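Local coordinates for protein 5-oxoprolinase subunit A (Thermus thermophilus, PDB 2DFA) that probably cleaves 5-oxoproline to L-glutamate at the cost of ATP hydrolysis, working in a complex with its partner subunits PxpB and PxpC, at residues Y89-L94 with L130-F135; G112-K117 with R122-A127; L139-L144 with E151-A156; P145-E150 with S173-P178; L197-E202 with D218-H223. All coordinates share one frame; numbering follows the deposited sequence.

Interaction 2, sharing helix 122-135 with interaction 1, is nested inside the loop that interaction 1 closes; interactions 3 and 4 follow, interleaved along the chain, and interaction 5 lies across the protein, its centre about 27 Å from that of interaction 1. Interaction 3 leans on that helix through salt bridges, Arg122 NH1 to Glu152 OE2 and Arg122 NH2 to Glu151 OE1, both 2.7 Å, and a probable hydrogen bond from Lys133 NZ to Ala156 O. Interactions 3 and 4 share helix 148-155; interactions 3 and 5 reach the same sheet, centres about 19 Å apart. In interaction 2 Leu114 lies near, without touching, a possible vacant metal site of Asp8, His62 and His111.

Interaction 1 of 5, residues Y89-L94 with L130-F135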
# COMPACT_ATOMS: atom_id res chain seq x y z
N TYR A 89 5.55 -15.85 -1.25
CA TYR A 89 4.72 -14.99 -2.08
C TYR A 89 5.57 -14.29 -3.13
O TYR A 89 5.22 -14.26 -4.31
CB TYR A 89 4.02 -13.95 -1.19
CG TYR A 89 3.08 -13.02 -1.91
CD1 TYR A 89 3.56 -11.96 -2.69
CD2 TYR A 89 1.70 -13.20 -1.82
CE1 TYR A 89 2.68 -11.10 -3.36
CE2 TYR A 89 0.81 -12.36 -2.49
CZ TYR A 89 1.31 -11.31 -3.26
OH TYR A 89 0.44 -10.49 -3.93
N GLN A 90 6.68 -13.71 -2.69
CA GLN A 90 7.56 -12.97 -3.59
C GLN A 90 8.26 -13.84 -4.62
O GLN A 90 8.31 -13.50 -5.80
CB GLN A 90 8.58 -12.19 -2.76
CG GLN A 90 7.94 -11.05 -1.97
CD GLN A 90 8.93 -10.30 -1.11
OE1 GLN A 90 9.67 -9.44 -1.59
NE2 GLN A 90 8.94 -10.62 0.18
N ILE A 91 8.79 -14.97 -4.18
CA ILE A 91 9.47 -15.88 -5.10
C ILE A 91 8.47 -16.33 -6.16
O ILE A 91 8.79 -16.38 -7.35
CB ILE A 91 10.01 -17.13 -4.36
CG1 ILE A 91 11.21 -16.73 -3.50
CG2 ILE A 91 10.40 -18.21 -5.38
CD1 ILE A 91 11.72 -17.86 -2.62
N GLY A 92 7.26 -16.66 -5.72
CA GLY A 92 6.25 -17.10 -6.67
C GLY A 92 5.88 -16.06 -7.70
O GLY A 92 5.77 -16.36 -8.89
N ALA A 93 5.68 -14.82 -7.24
CA ALA A 93 5.32 -13.74 -8.15
C ALA A 93 6.37 -13.56 -9.24
O ALA A 93 6.04 -13.46 -10.42
CB ALA A 93 5.14 -12.43 -7.38
N LEU A 94 7.64 -13.51 -8.85
CA LEU A 94 8.72 -13.35 -9.82
C LEU A 94 8.79 -14.54 -10.78
O LEU A 94 8.96 -14.37 -11.99
CB LEU A 94 10.07 -13.17 -9.11
CG LEU A 94 11.29 -13.12 -10.05
CD1 LEU A 94 11.17 -11.95 -11.01
CD2 LEU A 94 12.56 -13.00 -9.22
N LEU A 130 13.51 -22.34 4.53
CA LEU A 130 12.39 -23.26 4.32
C LEU A 130 11.45 -22.81 3.21
O LEU A 130 10.91 -23.64 2.48
CB LEU A 130 11.62 -23.48 5.63
CG LEU A 130 12.45 -24.23 6.69
CD1 LEU A 130 11.59 -24.50 7.92
CD2 LEU A 130 12.97 -25.54 6.09
N ALA A 131 11.24 -21.50 3.09
CA ALA A 131 10.37 -20.98 2.03
C ALA A 131 10.98 -21.33 0.68
O ALA A 131 10.29 -21.83 -0.21
CB ALA A 131 10.23 -19.45 2.14
N VAL A 132 12.27 -21.07 0.53
CA VAL A 132 12.98 -21.38 -0.71
C VAL A 132 12.93 -22.88 -0.99
O VAL A 132 12.68 -23.30 -2.11
CB VAL A 132 14.45 -20.94 -0.64
CG1 VAL A 132 15.22 -21.46 -1.87
CG2 VAL A 132 14.53 -19.42 -0.59
N LYS A 133 13.18 -23.68 0.05
CA LYS A 133 13.18 -25.13 -0.10
C LYS A 133 11.80 -25.66 -0.49
O LYS A 133 11.69 -26.57 -1.31
CB LYS A 133 13.64 -25.81 1.19
CG LYS A 133 13.81 -27.33 1.06
CD LYS A 133 14.21 -27.98 2.37
CE LYS A 133 14.58 -29.45 2.17
NZ LYS A 133 15.06 -30.07 3.43
N ALA A 134 10.76 -25.10 0.12
CA ALA A 134 9.39 -25.53 -0.15
C ALA A 134 8.99 -25.23 -1.60
O ALA A 134 8.19 -25.96 -2.18
CB ALA A 134 8.42 -24.83 0.82
N PHE A 135 9.54 -24.16 -2.16
CA PHE A 135 9.23 -23.77 -3.54
C PHE A 135 9.99 -24.63 -4.56
O PHE A 135 9.41 -25.08 -5.54
CB PHE A 135 9.59 -22.30 -3.77
CG PHE A 135 9.20 -21.79 -5.13
CD1 PHE A 135 7.87 -21.49 -5.42
CD2 PHE A 135 10.16 -21.61 -6.13
CE1 PHE A 135 7.50 -21.04 -6.69
CE2 PHE A 135 9.79 -21.16 -7.39
CZ PHE A 135 8.46 -20.87 -7.67
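Ile91 and Gly92 face Val132 and Phe135 across two helices whose N-to-C directions differ by 41° and whose axes approach to 10.3 Å. Ile91 does most of the work, because its two branches go to different partners. The CG2 methyl, anti to the backbone N, sits over one face of the Phe135 ring, 3.6 Å from the centroid and only 17° off the normal, a CH-pi contact displaced a little toward the CD2-CE2 rim. The longer branch runs the other way and ends with CD1 3.8 Å from Val132 CG2, the two side chains crossing at about a right angle. Gly92 lets the ring lie close to the helix backbone: its CA is 4.1 Å from Phe135 CE1, approached obliquely. With an alanine in place of Phe135, the Ile91 methyl would probably lose its aromatic partner and a gap would be likely to open beside Gly92. On the inner side Ile91 also packs on Ala61 of strand 58-62 and on Leu105, and Val132 touches Leu139. A second subunit closes in as well: its Ala96 meets Phe135, placing this helix pair between the sheet and another copy of the protein.

Interaction 2 of 5, residues G112-K117 with R122-A127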
# COMPACT_ATOMS: atom_id res chain seq x y z
N GLY A 112 18.06 -5.97 1.60
CA GLY A 112 18.19 -5.05 2.72
C GLY A 112 18.09 -5.56 4.15
O GLY A 112 18.82 -6.46 4.55
N ALA A 113 17.18 -4.96 4.92
CA ALA A 113 17.00 -5.32 6.32
C ALA A 113 16.66 -6.78 6.55
O ALA A 113 17.01 -7.34 7.60
CB ALA A 113 15.95 -4.42 6.97
N LEU A 114 15.98 -7.42 5.60
CA LEU A 114 15.64 -8.83 5.75
C LEU A 114 16.94 -9.63 5.71
O LEU A 114 17.14 -10.56 6.49
CB LEU A 114 14.71 -9.30 4.61
CG LEU A 114 14.30 -10.79 4.61
CD1 LEU A 114 13.67 -11.17 5.95
CD2 LEU A 114 13.33 -11.04 3.47
N TYR A 115 17.82 -9.25 4.80
CA TYR A 115 19.12 -9.90 4.64
C TYR A 115 19.88 -9.78 5.97
O TYR A 115 20.37 -10.76 6.52
CB TYR A 115 19.91 -9.21 3.52
CG TYR A 115 21.18 -9.91 3.10
CD1 TYR A 115 21.15 -11.13 2.43
CD2 TYR A 115 22.43 -9.34 3.35
CE1 TYR A 115 22.33 -11.77 2.01
CE2 TYR A 115 23.61 -9.96 2.95
CZ TYR A 115 23.55 -11.17 2.28
OH TYR A 115 24.72 -11.79 1.86
N LEU A 116 19.96 -8.55 6.49
CA LEU A 116 20.65 -8.30 7.74
C LEU A 116 20.02 -9.04 8.92
O LEU A 116 20.73 -9.57 9.77
CB LEU A 116 20.69 -6.79 8.03
CG LEU A 116 21.48 -5.94 7.02
CD1 LEU A 116 21.45 -4.47 7.44
CD2 LEU A 116 22.91 -6.45 6.93
N LYS A 117 18.69 -9.08 8.98
CA LYS A 117 18.01 -9.77 10.07
C LYS A 117 18.36 -11.25 10.00
O LYS A 117 18.58 -11.91 11.02
CB LYS A 117 16.49 -9.59 9.96
CG LYS A 117 15.70 -10.10 11.17
CD LYS A 117 14.21 -9.90 10.96
CE LYS A 117 13.38 -10.36 12.16
NZ LYS A 117 13.71 -9.59 13.40
N ARG A 122 18.61 -16.55 13.73
CA ARG A 122 18.39 -17.92 13.27
C ARG A 122 16.97 -18.25 12.82
O ARG A 122 16.80 -18.96 11.83
CB ARG A 122 18.82 -18.93 14.35
CG ARG A 122 20.32 -19.10 14.49
CD ARG A 122 20.66 -20.21 15.48
NE ARG A 122 22.10 -20.32 15.71
CZ ARG A 122 22.96 -20.88 14.86
NH1 ARG A 122 22.54 -21.39 13.71
NH2 ARG A 122 24.25 -20.93 15.17
N GLU A 123 15.96 -17.77 13.54
CA GLU A 123 14.59 -18.06 13.15
C GLU A 123 14.23 -17.43 11.80
O GLU A 123 13.52 -18.04 11.00
CB GLU A 123 13.60 -17.59 14.22
CG GLU A 123 13.57 -18.50 15.44
CD GLU A 123 13.18 -19.92 15.07
OE1 GLU A 123 12.00 -20.14 14.72
OE2 GLU A 123 14.05 -20.82 15.12
N THR A 124 14.71 -16.22 11.57
CA THR A 124 14.44 -15.54 10.31
C THR A 124 15.18 -16.28 9.19
O THR A 124 14.62 -16.54 8.13
CB THR A 124 14.93 -14.09 10.34
OG1 THR A 124 14.15 -13.33 11.26
CG2 THR A 124 14.81 -13.46 8.95
N ALA A 125 16.44 -16.60 9.44
CA ALA A 125 17.26 -17.31 8.47
C ALA A 125 16.61 -18.64 8.09
O ALA A 125 16.53 -19.00 6.92
CB ALA A 125 18.65 -17.56 9.03
N ARG A 126 16.14 -19.37 9.10
CA ARG A 126 15.49 -20.66 8.87
C ARG A 126 14.21 -20.50 8.05
O ARG A 126 13.95 -21.29 7.14
CB ARG A 126 15.16 -21.33 10.21
CG ARG A 126 14.29 -22.57 10.08
CD ARG A 126 14.03 -23.22 11.44
NE ARG A 126 13.03 -24.29 11.36
CZ ARG A 126 11.71 -24.09 11.36
NH1 ARG A 126 11.21 -22.86 11.44
NH2 ARG A 126 10.89 -25.13 11.27
N ALA A 127 13.41 -19.48 8.37
CA ALA A 127 12.17 -19.23 7.64
C ALA A 127 12.42 -18.98 6.16
O ALA A 127 11.70 -19.47 5.30
CB ALA A 127 11.41 -18.04 8.26
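Thr124 carries this contact, lying across the aliphatic part of Lys117 with its methyl turned to Leu114. The tight part is the hydroxyl: OG1 sits 3.2 Å from Lys117 CE and 3.4 Å from Lys117 CD, so the oxygen rests on the methylenes of the lysine at about a right angle to its run. Thr124 CG2, anti to the backbone N, lies 3.9 Å from Leu114 CD1 and 4.1 Å from Lys117 CG, filling the corner between these two side chains. Helices 112-120 and 122-135 follow each other with a single residue between them, on the outside of what is consistent with the beta/alpha barrel-like fold of the LamB/YcsF family. That linking residue, Asp121, supplies the polar partner of Thr124: its OD2 is hydrogen-bonded to OG1, which probably fixes the rotation of the threonine. The packing thins out beyond CE. Lys117 is extended up to that atom and then bends (chi4 62°), sending NZ away to a salt bridge with Glu75, while the lysine side chain also touches Phe65. On the opposite helix Arg122, Glu123 and Arg126 are exposed, none of their side chains coming within 7 Å of residues 112-117, and Arg122 is salt-bridged to Glu151 and Glu152 of helix 148-155. Leu114 lies on the inner side, where it packs on Phe65.

Interaction 3 of 5, residues L139-L144 with E151-A156; sequences LPLVVL and EEARKA
Leu141 and Val143 of strand 141-143 share Ala153 as their partner on helix 148-155, the first two elements of a beta-alpha-beta unit completed by strand 160-164. Leu141 shows how the helix is seated. Its CB points at the helix but stays 4.9 Å from Ala153 CB, and CG, set anti to the backbone N (chi1 -176°), is still 4.8 Å away. The branch then divides the work: CD2 reaches Ala153 CB at 3.9 Å, a plain methyl-to-methyl contact, whereas CD1 turns aside to the hydroxyl end of Tyr149, one helical turn earlier. That same Tyr149 OH is probably hydrogen-bonded to Val142 O, which would hold the ring at the strand backbone. Two residues along the strand, Val143 comes up on the same face, its CG1 4.3 Å from Ala153 CB. The small alanine lets the helix lie close to the strand here, with the CA atoms of Leu141 and Ala153 7.4 Å apart; Ala153 also touches Val160 of the next strand. On the helix side turned from the strand, Glu152 OE2, already salt-bridged to Arg122, is also met by Lys155 NZ at 3.3 Å, on the syn side and 19° out of the carboxylate plane.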
# COMPACT_ATOMS: atom_id res chain seq x y z
N LEU A 139 16.84 -24.83 -5.59
CA LEU A 139 17.22 -23.41 -5.66
C LEU A 139 18.39 -23.04 -4.75
O LEU A 139 18.35 -23.27 -3.54
CB LEU A 139 16.03 -22.54 -5.28
CG LEU A 139 15.04 -22.10 -6.36
CD1 LEU A 139 13.84 -21.42 -5.70
CD2 LEU A 139 15.74 -21.15 -7.34
N PRO A 140 19.45 -22.44 -5.32
CA PRO A 140 20.58 -22.05 -4.48
C PRO A 140 20.25 -20.76 -3.73
O PRO A 140 19.54 -19.90 -4.25
CB PRO A 140 21.71 -21.87 -5.48
CG PRO A 140 20.99 -21.39 -6.70
CD PRO A 140 19.77 -22.27 -6.75
N LEU A 141 20.74 -20.65 -2.51
CA LEU A 141 20.50 -19.46 -1.70
C LEU A 141 21.83 -18.74 -1.54
O LEU A 141 22.83 -19.35 -1.15
CB LEU A 141 19.94 -19.86 -0.33
CG LEU A 141 19.53 -18.75 0.64
CD1 LEU A 141 18.49 -17.83 -0.02
CD2 LEU A 141 18.95 -19.38 1.90
N VAL A 142 21.85 -17.46 -1.87
CA VAL A 142 23.05 -16.64 -1.75
C VAL A 142 23.13 -16.17 -0.30
O VAL A 142 22.17 -15.61 0.23
CB VAL A 142 22.98 -15.41 -2.69
CG1 VAL A 142 24.19 -14.50 -2.48
CG2 VAL A 142 22.93 -15.89 -4.13
N VAL A 143 24.27 -16.41 0.34
CA VAL A 143 24.43 -16.03 1.74
C VAL A 143 25.77 -15.36 2.04
O VAL A 143 26.68 -15.37 1.21
CB VAL A 143 24.32 -17.26 2.66
CG1 VAL A 143 23.12 -18.10 2.28
CG2 VAL A 143 25.60 -18.09 2.58
N LEU A 144 25.86 -14.79 3.23
CA LEU A 144 27.09 -14.17 3.69
C LEU A 144 27.82 -15.26 4.45
O LEU A 144 27.29 -15.83 5.41
CB LEU A 144 26.80 -13.00 4.64
CG LEU A 144 27.04 -11.60 4.08
CD1 LEU A 144 26.83 -10.57 5.18
CD2 LEU A 144 28.46 -11.50 3.53
N GLU A 151 24.57 -21.00 8.08
CA GLU A 151 24.32 -22.19 8.88
C GLU A 151 22.92 -22.77 8.71
O GLU A 151 22.77 -23.97 8.45
CB GLU A 151 24.53 -21.88 10.36
CG GLU A 151 25.98 -21.66 10.77
CD GLU A 151 26.11 -21.38 12.26
OE1 GLU A 151 25.52 -22.14 13.06
OE2 GLU A 151 26.81 -20.41 12.62
N GLU A 152 21.90 -21.94 8.87
CA GLU A 152 20.53 -22.41 8.74
C GLU A 152 20.23 -22.89 7.32
O GLU A 152 19.48 -23.84 7.13
CB GLU A 152 19.54 -21.32 9.16
CG GLU A 152 19.63 -20.95 10.63
CD GLU A 152 19.47 -22.16 11.55
OE1 GLU A 152 18.60 -23.01 11.28
OE2 GLU A 152 20.21 -22.25 12.56
N ALA A 153 20.81 -22.21 6.34
CA ALA A 153 20.61 -22.59 4.95
C ALA A 153 21.15 -24.01 4.74
O ALA A 153 20.52 -24.82 4.08
CB ALA A 153 21.32 -21.61 4.02
N ARG A 154 22.31 -24.29 5.31
CA ARG A 154 22.91 -25.62 5.17
C ARG A 154 22.11 -26.65 5.95
O ARG A 154 21.88 -27.76 5.48
CB ARG A 154 24.37 -25.61 5.65
CG ARG A 154 25.31 -24.80 4.76
CD ARG A 154 26.74 -24.85 5.28
NE ARG A 154 27.68 -24.09 4.46
CZ ARG A 154 28.08 -24.46 3.24
NH1 ARG A 154 27.64 -25.58 2.70
NH2 ARG A 154 28.94 -23.70 2.58
N LYS A 155 21.67 -26.28 7.15
CA LYS A 155 20.89 -27.19 7.98
C LYS A 155 19.58 -27.54 7.28
O LYS A 155 19.05 -28.64 7.46
CB LYS A 155 20.61 -26.56 9.35
CG LYS A 155 21.81 -26.58 10.30
CD LYS A 155 21.59 -25.72 11.55
CE LYS A 155 20.46 -26.24 12.42
NZ LYS A 155 20.23 -25.35 13.60
N ALA A 156 19.06 -26.61 6.47
CA ALA A 156 17.81 -26.83 5.75
C ALA A 156 18.01 -27.77 4.56
O ALA A 156 17.05 -28.27 3.99
CB ALA A 156 17.24 -25.50 5.25

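Interaction 4 of 5, residues P145-E150 with S173-P178; sequences PGTVYE and SGQLAP
The flat group here is the amide of Gln175, which meets Thr147 and the backbone carbonyls of Pro145 and Gly146. Thr147 CG2 comes to OE1 at 3.6 Å from well above the amide plane, its side chain crossing that of the glutamine at about a right angle. Pro145 O lies much nearer the plane, 3.7 Å from OE1 and 4.0 Å from NE2. Gly146 O is 3.9 Å from NE2, too far for a hydrogen bond, so the amide only rests loosely against this turn. A bend at chi2 (59°) swings it toward residues 145-147. Thr147 itself is firmly placed. It is the N-cap of helix 148-155: OG1 accepts from Glu150 N at 3.2 Å and is also hydrogen-bonded to Leu144 O. A further bond steadies the turn, from Gly146 N to Glu150 OE1 at 2.8 Å, nearly along the C-O axis. With an alanine at Thr147, Glu150 N would probably be left without its capping oxygen and the Gln175 amide freer to turn. The contact brings the loop between strand 160-164 and helix 189-201 beside the start of helix 148-155, where Pro145 and Glu150 pack on Leu162 of strand 160-164.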
# COMPACT_ATOMS: atom_id res chain seq x y z
N PRO A 145 29.05 -15.58 4.04
CA PRO A 145 29.82 -16.63 4.71
C PRO A 145 30.12 -16.33 6.19
O PRO A 145 30.33 -15.18 6.57
CB PRO A 145 31.09 -16.73 3.87
CG PRO A 145 31.26 -15.32 3.36
CD PRO A 145 29.85 -14.95 2.97
N GLY A 146 30.11 -17.38 7.00
CA GLY A 146 30.39 -17.24 8.42
C GLY A 146 29.25 -16.72 9.28
O GLY A 146 29.47 -16.33 10.43
N THR A 147 28.04 -16.72 8.75
CA THR A 147 26.88 -16.23 9.49
C THR A 147 25.91 -17.35 9.86
O THR A 147 25.98 -18.45 9.32
CB THR A 147 26.10 -15.17 8.67
OG1 THR A 147 25.56 -15.79 7.50
CG2 THR A 147 27.02 -14.04 8.25
N VAL A 148 25.01 -17.06 10.80
CA VAL A 148 24.01 -18.04 11.22
C VAL A 148 23.09 -18.28 10.02
O VAL A 148 22.39 -19.28 9.94
CB VAL A 148 23.17 -17.53 12.42
CG1 VAL A 148 24.08 -17.29 13.62
CG2 VAL A 148 22.43 -16.26 12.05
N TYR A 149 23.12 -17.34 9.09
CA TYR A 149 22.32 -17.41 7.88
C TYR A 149 22.86 -18.55 7.00
O TYR A 149 22.10 -19.37 6.48
CB TYR A 149 22.38 -16.06 7.17
CG TYR A 149 21.66 -16.00 5.85
CD1 TYR A 149 20.48 -16.70 5.64
CD2 TYR A 149 22.16 -15.22 4.80
CE1 TYR A 149 19.81 -16.64 4.42
CE2 TYR A 149 21.50 -15.16 3.58
CZ TYR A 149 20.33 -15.87 3.40
OH TYR A 149 19.69 -15.82 2.18
N GLU A 150 24.18 -18.61 6.84
CA GLU A 150 24.78 -19.69 6.05
C GLU A 150 24.48 -21.01 6.75
O GLU A 150 24.15 -22.01 6.11
CB GLU A 150 26.30 -19.51 5.96
CG GLU A 150 26.95 -20.49 4.99
CD GLU A 150 28.46 -20.58 5.16
OE1 GLU A 150 29.10 -19.56 5.48
OE2 GLU A 150 29.01 -21.68 4.94
N SER A 173 38.12 -10.29 11.59
CA SER A 173 37.15 -11.30 12.01
C SER A 173 36.58 -12.06 10.81
O SER A 173 36.07 -13.17 10.96
CB SER A 173 36.00 -10.64 12.78
OG SER A 173 35.30 -9.73 11.94
N GLY A 174 36.68 -11.47 9.63
CA GLY A 174 36.16 -12.12 8.44
C GLY A 174 34.79 -11.61 8.05
O GLY A 174 34.23 -12.01 7.03
N GLN A 175 34.25 -10.71 8.86
CA GLN A 175 32.94 -10.13 8.60
C GLN A 175 33.13 -8.72 8.04
O GLN A 175 34.22 -8.15 8.12
CB GLN A 175 32.11 -10.09 9.88
CG GLN A 175 30.63 -10.34 9.66
CD GLN A 175 30.36 -11.69 9.03
OE1 GLN A 175 29.75 -11.78 7.95
NE2 GLN A 175 30.79 -12.76 9.69
N LEU A 176 32.06 -8.16 7.49
CA LEU A 176 32.11 -6.82 6.91
C LEU A 176 32.26 -5.73 7.95
O LEU A 176 31.71 -5.82 9.04
CB LEU A 176 30.84 -6.57 6.08
CG LEU A 176 30.66 -7.49 4.87
CD1 LEU A 176 29.29 -7.28 4.25
CD2 LEU A 176 31.76 -7.21 3.86
N ALA A 177 33.02 -4.70 7.60
CA ALA A 177 33.17 -3.57 8.50
C ALA A 177 31.88 -2.76 8.58
O ALA A 177 31.16 -2.58 7.60
CB ALA A 177 34.31 -2.71 7.97
N PRO A 178 31.55 -2.31 9.81
CA PRO A 178 30.43 -1.42 10.05
C PRO A 178 30.34 -0.26 9.03
O PRO A 178 31.31 0.38 8.67
CB PRO A 178 30.55 -0.87 11.47
CG PRO A 178 31.11 -2.13 12.14
CD PRO A 178 32.19 -2.66 11.07

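Interaction 5 of 5, residues L197-E202 with D218-H223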
# COMPACT_ATOMS: atom_id res chain seq x y z
N LEU A 197 39.65 -8.87 -8.08
CA LEU A 197 40.63 -9.82 -8.62
C LEU A 197 41.24 -10.67 -7.50
O LEU A 197 41.36 -11.88 -7.59
CB LEU A 197 41.74 -9.01 -9.30
CG LEU A 197 41.61 -8.94 -10.82
CD1 LEU A 197 42.83 -8.28 -11.48
CD2 LEU A 197 41.48 -10.32 -11.47
N ARG A 198 41.69 -9.96 -6.45
CA ARG A 198 42.32 -10.63 -5.32
C ARG A 198 41.42 -11.72 -4.73
O ARG A 198 41.85 -12.84 -4.47
CB ARG A 198 42.62 -9.57 -4.26
CG ARG A 198 43.52 -10.09 -3.14
CD ARG A 198 45.01 -9.84 -3.41
NE ARG A 198 45.85 -10.71 -2.59
CZ ARG A 198 45.94 -10.41 -1.28
NH1 ARG A 198 45.27 -9.37 -0.80
NH2 ARG A 198 46.72 -11.14 -0.47
N MET A 199 40.15 -11.35 -4.48
CA MET A 199 39.22 -12.31 -3.91
C MET A 199 39.08 -13.56 -4.79
O MET A 199 38.98 -14.68 -4.31
CB MET A 199 37.85 -11.63 -3.78
CG MET A 199 37.86 -10.38 -2.89
SD MET A 199 36.25 -9.57 -2.88
CE MET A 199 36.23 -9.10 -1.15
N VAL A 200 39.03 -13.33 -6.11
CA VAL A 200 38.90 -14.47 -7.03
C VAL A 200 40.21 -15.26 -7.13
O VAL A 200 40.28 -16.45 -6.88
CB VAL A 200 38.49 -13.94 -8.40
CG1 VAL A 200 38.37 -15.10 -9.39
CG2 VAL A 200 37.15 -13.23 -8.32
N LEU A 201 41.28 -14.54 -7.55
CA LEU A 201 42.56 -15.21 -7.82
C LEU A 201 43.23 -15.79 -6.56
O LEU A 201 43.92 -16.80 -6.61
CB LEU A 201 43.51 -14.20 -8.48
CG LEU A 201 43.03 -13.68 -9.84
CD1 LEU A 201 44.02 -12.69 -10.46
CD2 LEU A 201 42.83 -14.79 -10.88
N GLU A 202 43.06 -15.08 -5.42
CA GLU A 202 43.82 -15.50 -4.23
C GLU A 202 42.92 -15.95 -3.07
O GLU A 202 43.38 -16.53 -2.09
CB GLU A 202 44.71 -14.33 -3.79
CG GLU A 202 45.88 -14.07 -4.74
CD GLU A 202 46.65 -12.86 -4.27
OE1 GLU A 202 47.20 -12.91 -3.17
OE2 GLU A 202 46.73 -11.88 -5.02
N ASP A 218 31.93 -17.03 -4.51
CA ASP A 218 31.25 -17.76 -5.57
C ASP A 218 30.63 -16.66 -6.43
O ASP A 218 30.52 -16.79 -7.66
CB ASP A 218 30.15 -18.67 -5.01
CG ASP A 218 30.71 -19.82 -4.19
OD1 ASP A 218 31.78 -20.35 -4.56
OD2 ASP A 218 30.06 -20.21 -3.20
N THR A 219 30.25 -15.58 -5.78
CA THR A 219 29.66 -14.44 -6.47
C THR A 219 30.12 -13.14 -5.82
O THR A 219 30.36 -13.09 -4.61
CB THR A 219 28.10 -14.52 -6.45
OG1 THR A 219 27.56 -13.42 -7.20
CG2 THR A 219 27.58 -14.46 -5.02
N LEU A 220 30.26 -12.10 -6.63
CA LEU A 220 30.68 -10.79 -6.16
C LEU A 220 29.52 -9.81 -6.31
O LEU A 220 28.99 -9.62 -7.41
CB LEU A 220 31.86 -10.28 -7.00
CG LEU A 220 33.16 -11.09 -6.95
CD1 LEU A 220 34.16 -10.50 -7.95
CD2 LEU A 220 33.73 -11.08 -5.55
N CYS A 221 29.13 -9.17 -5.21
CA CYS A 221 28.02 -8.22 -5.24
C CYS A 221 28.47 -6.81 -5.63
O CYS A 221 29.48 -6.31 -5.15
CB CYS A 221 27.33 -8.15 -3.88
SG CYS A 221 25.99 -6.92 -3.79
N ILE A 222 27.69 -6.19 -6.51
CA ILE A 222 27.97 -4.83 -6.97
C ILE A 222 26.80 -3.93 -6.60
O ILE A 222 25.64 -4.29 -6.81
CB ILE A 222 28.15 -4.78 -8.50
CG1 ILE A 222 29.23 -5.77 -8.94
CG2 ILE A 222 28.50 -3.37 -8.93
CD1 ILE A 222 30.56 -5.59 -8.24
N HIS A 223 27.11 -2.76 -6.05
CA HIS A 223 26.08 -1.80 -5.65
C HIS A 223 25.06 -1.56 -6.76
O HIS A 223 23.85 -1.56 -6.52
CB HIS A 223 26.72 -0.47 -5.26
CG HIS A 223 26.91 -0.30 -3.78
ND1 HIS A 223 27.51 -1.25 -2.99
CD2 HIS A 223 26.56 0.72 -2.95
CE1 HIS A 223 27.54 -0.83 -1.74
NE2 HIS A 223 26.97 0.36 -1.69
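Thr219 OG1, beside the Leu220 that meets Met199 and Val200, is gripped by two groups of strand 2-9, Asp4 OD1 and Asn6 ND2. These bonds tie strand 219-222 into the parallel sheet between strands 2-9 and 160-164, and the next residue, on the strand's other face, receives helix 189-201. This helix lies in the beta-alpha-beta crossover between strands 160-164 and 219-222, a unit of the family's probable beta/alpha barrel-like fold. The backbones stay well apart, Met199 CA being 9.0 Å from Leu220 CA, so the gap is bridged by side chains alone. Leu220 does so with both methyls, one for each helix residue. Its CD2 goes to the thioether: Met199, extended as far as SD, brings the sulfur to 4.0 Å from that methyl at a slant, and the chain then bends at chi3 (141°), carrying CE off to one side. Val200 reaches in from the adjoining position and also lies against Val3 and Leu240, while Leu220 packs on Val3, Leu5 and Ala164, so the contact belongs to a continuous apolar layer. In it Val200 CG2, set anti to the carbonyl carbon, stands 4.1 Å from Leu220 CD1, the two side chains crossing at about a right angle.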